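Local coordinates for hydrazine synthase gamma subunit (Candidatus Kuenenia stuttgartiensis, PDB 5C2V), which catalyses the first half-reaction of hydrazine synthesis, the three-electron reduction of nitric oxide to hydroxylamine, within the hydrazine synthase complex, at the interface of chains B and A and the interface of chains C and A. Sequence-based numbering; all coordinates share one arbitrary frame. Chains: chain A, Hydrazine synthase gamma subunit; chain B, Hydrazine synthase beta subunit; chain C, Hydrazine synthase alpha subunit.

Contact 1 and contact 2 bind one gamma chain to two different partners, beta in the first and alpha in the second, and the centres of their C-alpha atoms lie about 22 Å apart. They share no residue: contact 1 uses strand 4-10 of chain A, whereas contact 2 uses the stretch just beyond helix 43-51 together with A:Ser136. Their character also differs, since contact 1 is an intermolecular sheet and contact 2 a loop-to-loop packing. Together, they show the gamma subunit holding both neighbours of the alpha-beta-gamma heterotrimer, which pairs with a second copy in the complex.

Contact 1: the interface of chains B and A. Residues chain B 341-345; chain A 7-11.
B:Val344 and A:Ile9 face each other as an antiparallel backbone pair, each strand giving and receiving a hydrogen bond. B:Val344 N donates to A:Ile9 O at 2.8 Å, and A:Ile9 N returns a bond of 2.8 Å to B:Val344 O. The flanking pairs, B:Asn343 with A:Gln10 and B:Thr345 with A:Thr8, continue the antiparallel register.

The side-chain bonds converge on the amide of A:Gln10. Its CG lies anti to the backbone N (chi1 -170°) and the chain then bends at chi2, which folds the amide back over chain B. From there NE2 reaches B:Ser341 O at 3.0 Å, nearly along the C=O axis and close to the plane of the glutamine amide. The carbonyl end of the same group accepts from B:Asn343, whose ND2 lies 3.2 Å from A:Gln10 OE1. This second bond is fairly straight at hydrogen (159°), but its donor sits above the carbonyl plane of A:Gln10, and the two amides are turned 61° against each other. Both ends of the glutamine amide are engaged, which should fix its flip, NE2 toward B:Ser341 O and OE1 toward B:Asn343. A weak bond from A:Thr11 OG1 to B:Asn342 O adds little.

Apolar packing is slight and follows the asparagine. B:Asn343 CB lies 3.8 Å from A:Gln10 CD, while its amide ND2 lies 3.8 Å from the methyl CG2 of A:Thr8. A:Thr8 CG2, anti to the backbone N, also lies 3.5 Å from B:Val344 O.

Strand 343-348 is the C-terminal strand of the beta subunit, a beta-propeller, and the loop with B:Ser341 and B:Asn342 leads into it. Strand 4-10 lies near the N-terminus of the gamma subunit and runs antiparallel beside it, so a terminal segment of gamma extends a propeller sheet of beta and probably helps tether the two subunits.

Contact 2: the interface of chains C and A. Residues chain C 5, 14-16, 395; chain A 52, 54-57, 136.
C:Thr16 sets its side chain against the backbone and methyl of A:Ala54 and the start of A:Trp55. Both branches take part: OG1 lies 3.3 Å from A:Ala54 CB, and the methyl CG2 approaches A:Trp55 CA at 3.7 Å. The torsion places OG1 between the backbone N and the carbonyl carbon (chi1 65°) and CG2 anti to that carbon. A:Ala54 O approaches C:Thr16 CB to 3.3 Å, with OG1 and CG2 spread to the flanks. These are packing contacts; no hydrogen bond joins the threonine to this carbonyl.

The other first-shell group is the guanidinium of C:Arg395. Its chain bends at chi3 (65°) and brings the tip to the loop, where the carbonyls of A:Trp55 and A:Ser56 stand near NH1. The separation between NH1 and A:Ser56 O is too short to be trusted, and the modelled N-H groups do not point at either carbonyl, so the geometry supports proximity and perhaps favourable electrostatics without a defined bond. The backbone of A:Ser56 and A:Leu57 at the in-plane edge of the guanidinium is doubtful in detail for the same reason; C:Thr16 C, from the arginine's own chain, also lies at the edge. A:Ser136 OG lies farther off, 3.8 Å from C:Arg395 NH1.

Around this shell, C:Leu14 touches the methyl of A:Ala54 peripherally through CD2, at 4.2 Å. The indole of C:Trp15 backs the threonine within chain C: C:Thr16 CG2 stands 3.5 Å above one ring face, offset toward the rim, which places the methyl between the indole and A:Ala54 O.

On the gamma side, A:Asp52 caps the loop that presents these carbonyls. A:Ala54 N donates to its OD1 at 2.8 Å from well above the carboxylate plane, and the bond from A:Trp55 N to OD2 is weak. The carbonyl of A:Trp55 is held by A:Ser136, whose hydroxyl OG donates to A:Trp55 O at 2.9 Å, in the carbonyl plane and on a lone pair.

Contact 1: the interface of chains B and A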
loop_
_atom_site.group_PDB
_atom_site.type_symbol
_atom_site.label_atom_id
_atom_site.label_comp_id
_atom_site.label_asym_id
_atom_site.label_seq_id
_atom_site.Cartn_x
_atom_site.Cartn_y
_atom_site.Cartn_z
ATOM N N SER B 341 -33.661 41.868 -6.355
ATOM C CA SER B 341 -34.184 41.696 -7.704
ATOM C C SER B 341 -35.676 42.006 -7.754
ATOM O O SER B 341 -36.265 42.083 -8.834
ATOM C CB SER B 341 -33.920 40.275 -8.204
ATOM O OG SER B 341 -32.530 40.012 -8.281
ATOM N N ASN B 342 -36.273 42.182 -6.577
ATOM C CA ASN B 342 -37.694 42.493 -6.447
ATOM C C ASN B 342 -38.588 41.486 -7.155
ATOM O O ASN B 342 -39.502 41.873 -7.885
ATOM C CB ASN B 342 -37.989 43.896 -6.987
ATOM C CG ASN B 342 -37.335 44.986 -6.168
ATOM O OD1 ASN B 342 -37.392 44.976 -4.940
ATOM N ND2 ASN B 342 -36.707 45.938 -6.849
ATOM N N ASN B 343 -38.338 40.197 -6.949
ATOM C CA ASN B 343 -39.128 39.196 -7.667
ATOM C C ASN B 343 -39.214 37.855 -6.954
ATOM O O ASN B 343 -38.709 37.707 -5.853
ATOM C CB ASN B 343 -38.568 38.996 -9.082
ATOM C CG ASN B 343 -37.079 38.702 -9.092
ATOM O OD1 ASN B 343 -36.508 38.273 -8.091
ATOM N ND2 ASN B 343 -36.441 38.937 -10.232
ATOM N N VAL B 344 -39.869 36.883 -7.580
ATOM C CA VAL B 344 -40.002 35.558 -6.987
ATOM C C VAL B 344 -39.582 34.475 -7.972
ATOM O O VAL B 344 -40.068 34.425 -9.101
ATOM C CB VAL B 344 -41.447 35.281 -6.520
ATOM C CG1 VAL B 344 -41.589 33.841 -6.045
ATOM C CG2 VAL B 344 -41.847 36.251 -5.415
ATOM N N THR B 345 -38.669 33.611 -7.537
ATOM C CA THR B 345 -38.216 32.503 -8.364
ATOM C C THR B 345 -39.078 31.268 -8.128
ATOM O O THR B 345 -39.289 30.849 -6.985
ATOM C CB THR B 345 -36.740 32.159 -8.092
ATOM O OG1 THR B 345 -35.916 33.284 -8.426
ATOM C CG2 THR B 345 -36.307 30.959 -8.919
ATOM N N SER A 7 -39.680 29.361 -14.130
ATOM C CA SER A 7 -40.113 30.738 -14.363
ATOM C C SER A 7 -39.767 31.685 -13.217
ATOM O O SER A 7 -39.460 31.255 -12.106
ATOM C CB SER A 7 -41.623 30.779 -14.612
ATOM O OG SER A 7 -42.342 30.393 -13.453
ATOM N N THR A 8 -39.823 32.983 -13.504
ATOM C CA THR A 8 -39.627 34.014 -12.490
ATOM C C THR A 8 -40.755 35.040 -12.540
ATOM O O THR A 8 -41.027 35.628 -13.586
ATOM C CB THR A 8 -38.277 34.737 -12.662
ATOM O OG1 THR A 8 -37.205 33.800 -12.502
ATOM C CG2 THR A 8 -38.129 35.850 -11.633
ATOM N N ILE A 9 -41.411 35.247 -11.403
ATOM C CA ILE A 9 -42.483 36.231 -11.307
ATOM C C ILE A 9 -41.917 37.581 -10.898
ATOM O O ILE A 9 -41.388 37.723 -9.797
ATOM C CB ILE A 9 -43.553 35.812 -10.279
ATOM C CG1 ILE A 9 -43.983 34.363 -10.508
ATOM C CG2 ILE A 9 -44.745 36.757 -10.333
ATOM C CD1 ILE A 9 -44.930 33.839 -9.448
ATOM N N GLN A 10 -42.034 38.579 -11.769
ATOM C CA GLN A 10 -41.525 39.896 -11.422
ATOM C C GLN A 10 -42.659 40.710 -10.811
ATOM O O GLN A 10 -43.551 41.182 -11.516
ATOM C CB GLN A 10 -40.959 40.592 -12.662
ATOM C CG GLN A 10 -40.192 41.874 -12.387
ATOM C CD GLN A 10 -38.802 41.621 -11.838
ATOM O OE1 GLN A 10 -38.090 40.731 -12.303
ATOM N NE2 GLN A 10 -38.405 42.410 -10.846
ATOM N N THR A 11 -42.604 40.877 -9.494
ATOM C CA THR A 11 -43.635 41.605 -8.763
ATOM C C THR A 11 -43.404 43.109 -8.811
ATOM O O THR A 11 -44.322 43.885 -9.074
ATOM C CB THR A 11 -43.709 41.145 -7.296
ATOM O OG1 THR A 11 -42.521 41.544 -6.604
ATOM C CG2 THR A 11 -43.856 39.631 -7.224
#

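Contact 2: the interface of chains C and A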
loop_
_atom_site.group_PDB
_atom_site.type_symbol
_atom_site.label_atom_id
_atom_site.label_comp_id
_atom_site.label_asym_id
_atom_site.label_seq_id
_atom_site.Cartn_x
_atom_site.Cartn_y
_atom_site.Cartn_z
ATOM N N THR C 5 -23.447 30.797 -8.353
ATOM C CA THR C 5 -24.462 31.600 -7.684
ATOM C C THR C 5 -25.457 32.179 -8.686
ATOM O O THR C 5 -25.195 32.204 -9.888
ATOM C CB THR C 5 -23.831 32.755 -6.886
ATOM O OG1 THR C 5 -24.813 33.337 -6.025
ATOM C CG2 THR C 5 -23.300 33.823 -7.827
ATOM N N LEU C 14 -23.814 36.680 -12.250
ATOM C CA LEU C 14 -23.220 37.793 -11.524
ATOM C C LEU C 14 -21.740 37.892 -11.872
ATOM O O LEU C 14 -21.112 36.887 -12.197
ATOM C CB LEU C 14 -23.407 37.604 -10.017
ATOM C CG LEU C 14 -23.657 38.847 -9.162
ATOM C CD1 LEU C 14 -24.912 39.567 -9.626
ATOM C CD2 LEU C 14 -23.767 38.463 -7.693
ATOM N N TRP C 15 -21.178 39.098 -11.802
ATOM C CA TRP C 15 -19.769 39.292 -12.137
ATOM C C TRP C 15 -18.856 38.610 -11.123
ATOM O O TRP C 15 -17.665 38.418 -11.374
ATOM C CB TRP C 15 -19.429 40.783 -12.231
ATOM C CG TRP C 15 -19.809 41.591 -11.023
ATOM C CD1 TRP C 15 -20.966 42.288 -10.837
ATOM C CD2 TRP C 15 -19.021 41.799 -9.842
ATOM N NE1 TRP C 15 -20.952 42.911 -9.612
ATOM C CE2 TRP C 15 -19.771 42.626 -8.982
ATOM C CE3 TRP C 15 -17.760 41.360 -9.427
ATOM C CZ2 TRP C 15 -19.299 43.027 -7.733
ATOM C CZ3 TRP C 15 -17.293 41.761 -8.186
ATOM C CH2 TRP C 15 -18.062 42.584 -7.353
ATOM N N THR C 16 -19.424 38.243 -9.981
ATOM C CA THR C 16 -18.686 37.538 -8.942
ATOM C C THR C 16 -18.549 36.056 -9.273
ATOM O O THR C 16 -17.739 35.351 -8.672
ATOM C CB THR C 16 -19.368 37.680 -7.575
ATOM O OG1 THR C 16 -20.649 37.039 -7.613
ATOM C CG2 THR C 16 -19.552 39.146 -7.223
ATOM N N ARG C 395 -10.444 37.017 -9.709
ATOM C CA ARG C 395 -10.152 38.084 -8.759
ATOM C C ARG C 395 -8.709 38.014 -8.266
ATOM O O ARG C 395 -8.180 36.930 -8.026
ATOM C CB ARG C 395 -11.121 38.021 -7.577
ATOM C CG ARG C 395 -11.083 36.716 -6.803
ATOM C CD ARG C 395 -12.329 36.547 -5.949
ATOM N NE ARG C 395 -13.529 36.411 -6.772
ATOM C CZ ARG C 395 -14.750 36.220 -6.286
ATOM N NH1 ARG C 395 -14.941 36.143 -4.977
ATOM N NH2 ARG C 395 -15.783 36.108 -7.110
ATOM N N ASP A 52 -24.184 41.105 0.386
ATOM C CA ASP A 52 -23.740 40.100 -0.582
ATOM C C ASP A 52 -22.558 39.273 -0.080
ATOM O O ASP A 52 -21.565 39.822 0.390
ATOM C CB ASP A 52 -23.363 40.768 -1.907
ATOM C CG ASP A 52 -22.836 39.779 -2.926
ATOM O OD1 ASP A 52 -23.384 38.659 -3.002
ATOM O OD2 ASP A 52 -21.872 40.116 -3.646
ATOM N N ALA A 54 -21.367 36.871 -2.274
ATOM C CA ALA A 54 -20.833 36.305 -3.511
ATOM C C ALA A 54 -19.540 36.991 -3.934
ATOM O O ALA A 54 -18.723 36.411 -4.649
ATOM C CB ALA A 54 -21.864 36.392 -4.624
ATOM N N TRP A 55 -19.361 38.228 -3.485
ATOM C CA TRP A 55 -18.170 39.000 -3.814
ATOM C C TRP A 55 -16.950 38.477 -3.063
ATOM O O TRP A 55 -15.812 38.712 -3.472
ATOM C CB TRP A 55 -18.380 40.478 -3.487
ATOM C CG TRP A 55 -18.254 40.770 -2.026
ATOM C CD1 TRP A 55 -19.241 40.701 -1.090
ATOM C CD2 TRP A 55 -17.067 41.167 -1.331
ATOM N NE1 TRP A 55 -18.744 41.033 0.148
ATOM C CE2 TRP A 55 -17.409 41.323 0.026
ATOM C CE3 TRP A 55 -15.747 41.404 -1.725
ATOM C CZ2 TRP A 55 -16.483 41.709 0.991
ATOM C CZ3 TRP A 55 -14.828 41.785 -0.767
ATOM C CH2 TRP A 55 -15.199 41.935 0.575
ATOM N N SER A 56 -17.191 37.770 -1.962
ATOM C CA SER A 56 -16.103 37.272 -1.129
ATOM C C SER A 56 -15.393 36.124 -1.827
ATOM O O SER A 56 -15.786 35.723 -2.923
ATOM C CB SER A 56 -16.626 36.824 0.236
ATOM O OG SER A 56 -17.530 35.744 0.105
ATOM N N LEU A 57 -14.347 35.600 -1.196
ATOM C CA LEU A 57 -13.519 34.582 -1.828
ATOM C C LEU A 57 -14.333 33.358 -2.241
ATOM O O LEU A 57 -14.610 33.156 -3.423
ATOM C CB LEU A 57 -12.391 34.162 -0.882
ATOM C CG LEU A 57 -11.271 33.297 -1.464
ATOM C CD1 LEU A 57 -10.462 34.090 -2.479
ATOM C CD2 LEU A 57 -10.373 32.755 -0.362
ATOM N N SER A 136 -10.572 38.917 0.186
ATOM C CA SER A 136 -11.086 38.800 -1.173
ATOM C C SER A 136 -10.693 40.022 -2.002
ATOM O O SER A 136 -9.921 40.866 -1.548
ATOM C CB SER A 136 -12.606 38.631 -1.162
ATOM O OG SER A 136 -13.104 38.386 -2.467
#